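PDB 3N1B: vacuolar protein sorting-associated protein 54 from Mus musculus, which probably acts, as a subunit of the GARP tethering complex, in retrograde transport from early and late endosomes to the trans-Golgi network. Local coordinates for residues A[24-29]-A[81-86]. Numbering follows the deposited sequence.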
# COMPACT_ATOMS: atom_id res chain seq x y z
N ILE A 24 -7.58 -13.81 -9.09
CA ILE A 24 -7.55 -12.46 -9.64
C ILE A 24 -6.85 -11.52 -8.65
O ILE A 24 -6.15 -10.59 -9.04
CB ILE A 24 -8.96 -11.92 -9.94
CG1 ILE A 24 -9.48 -12.49 -11.26
CG2 ILE A 24 -8.97 -10.40 -9.99
CD1 ILE A 24 -9.71 -13.99 -11.25
N SER A 25 -7.04 -11.80 -7.37
CA SER A 25 -6.44 -10.99 -6.31
C SER A 25 -4.92 -11.08 -6.32
O SER A 25 -4.23 -10.11 -6.02
CB SER A 25 -6.98 -11.43 -4.95
OG SER A 25 -6.38 -10.70 -3.90
N ALA A 26 -4.40 -12.25 -6.68
CA ALA A 26 -2.96 -12.49 -6.66
C ALA A 26 -2.21 -11.71 -7.74
O ALA A 26 -1.13 -11.18 -7.49
CB ALA A 26 -2.67 -13.98 -6.77
N LYS A 27 -2.78 -11.65 -8.94
CA LYS A 27 -2.12 -10.94 -10.02
C LYS A 27 -2.45 -9.45 -10.02
O LYS A 27 -1.96 -8.69 -10.85
CB LYS A 27 -2.41 -11.57 -11.39
CG LYS A 27 -3.88 -11.61 -11.78
CD LYS A 27 -4.03 -11.76 -13.29
CE LYS A 27 -3.15 -12.87 -13.84
NZ LYS A 27 -3.73 -14.23 -13.62
N LEU A 28 -3.29 -9.04 -9.07
CA LEU A 28 -3.55 -7.62 -8.85
C LEU A 28 -2.51 -7.05 -7.90
O LEU A 28 -2.09 -5.91 -8.04
CB LEU A 28 -4.96 -7.40 -8.28
CG LEU A 28 -6.13 -7.49 -9.27
CD1 LEU A 28 -7.45 -7.36 -8.53
CD2 LEU A 28 -6.01 -6.43 -10.35
N VAL A 29 -2.10 -7.86 -6.93
CA VAL A 29 -1.08 -7.45 -5.97
C VAL A 29 0.31 -7.49 -6.60
O VAL A 29 1.21 -6.73 -6.21
CB VAL A 29 -1.10 -8.32 -4.70
CG1 VAL A 29 -0.81 -9.77 -5.03
CG2 VAL A 29 -0.10 -7.81 -3.68
N PHE A 81 -6.31 -5.29 -0.21
CA PHE A 81 -5.54 -4.08 0.09
C PHE A 81 -4.63 -4.23 1.30
O PHE A 81 -3.72 -3.43 1.50
CB PHE A 81 -6.46 -2.86 0.22
CG PHE A 81 -6.75 -2.19 -1.09
CD1 PHE A 81 -6.03 -1.08 -1.48
CD2 PHE A 81 -7.74 -2.68 -1.93
CE1 PHE A 81 -6.28 -0.45 -2.69
CE2 PHE A 81 -8.00 -2.06 -3.14
CZ PHE A 81 -7.27 -0.95 -3.52
N LEU A 82 -4.87 -5.26 2.11
CA LEU A 82 -3.94 -5.60 3.18
C LEU A 82 -2.67 -6.17 2.58
O LEU A 82 -1.56 -5.88 3.04
CB LEU A 82 -4.57 -6.62 4.14
CG LEU A 82 -5.49 -6.08 5.23
CD1 LEU A 82 -6.18 -7.23 5.96
CD2 LEU A 82 -4.71 -5.21 6.21
N ARG A 83 -2.83 -6.97 1.53
CA ARG A 83 -1.69 -7.57 0.84
C ARG A 83 -0.95 -6.53 0.01
O ARG A 83 0.27 -6.59 -0.13
CB ARG A 83 -2.15 -8.73 -0.04
CG ARG A 83 -2.64 -9.94 0.73
CD ARG A 83 -3.23 -10.99 -0.20
NE ARG A 83 -2.28 -11.41 -1.22
CZ ARG A 83 -2.61 -12.05 -2.34
NH1 ARG A 83 -3.88 -12.33 -2.59
NH2 ARG A 83 -1.67 -12.40 -3.20
N ILE A 84 -1.69 -5.57 -0.54
CA ILE A 84 -1.07 -4.46 -1.26
C ILE A 84 -0.25 -3.61 -0.30
O ILE A 84 0.88 -3.22 -0.59
CB ILE A 84 -2.12 -3.59 -1.96
CG1 ILE A 84 -2.82 -4.38 -3.07
CG2 ILE A 84 -1.47 -2.34 -2.53
CD1 ILE A 84 -3.86 -3.58 -3.83
N ASN A 85 -0.83 -3.32 0.87
CA ASN A 85 -0.14 -2.56 1.90
C ASN A 85 1.11 -3.29 2.39
O ASN A 85 2.12 -2.67 2.72
CB ASN A 85 -1.07 -2.26 3.07
CG ASN A 85 -0.42 -1.37 4.11
OD1 ASN A 85 0.03 -0.26 3.81
ND2 ASN A 85 -0.37 -1.85 5.35
N ALA A 86 1.02 -4.62 2.45
CA ALA A 86 2.14 -5.44 2.89
C ALA A 86 3.32 -5.33 1.93
O ALA A 86 4.47 -5.28 2.35
CB ALA A 86 1.71 -6.90 3.04
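The segments come closest at Val29 and Ile84, whose CA atoms are 5.6 Å apart, the axes of 24-29 and 81-86 running in roughly the same direction, crossing at -28° and approaching to 9.9 Å. They belong to helices 12-40 and 74-98 in the helical bundle formed by this C-terminal piece of Vps54, which has two further helices, 52-68 and 107-125, and no strand; helix 52-68 lies between the two in sequence. No hydrogen bond links the segments. On the solvent side Arg83 reaches toward helix 12-40, its CG anti to the carbonyl carbon (chi1 -69°) and its chain bent at chi3, 57°. The guanidinium comes obliquely against Ser25 and Ala26, and its NH2 comes within 3.7 Å of Ala26 CA. Val29 stands across the Arg83 chain at about a right angle, and its CG2 lies 3.8 Å from Arg83 O. Deeper in, the same CG2 touches Ile84 CG1 at 4.4 Å. Ile84 is buried and carries the contact into the core, where Met61 and Met64 of helix 52-68 and Met32 and Phe36 of helix 12-40 touch it; its CD1 sits over the centre of the Phe81 ring, 4.0 Å above the plane. One turn before Val29, Ser25 OG lies 3.3 Å from Arg83 NH1, at an angle too poor for a hydrogen bond.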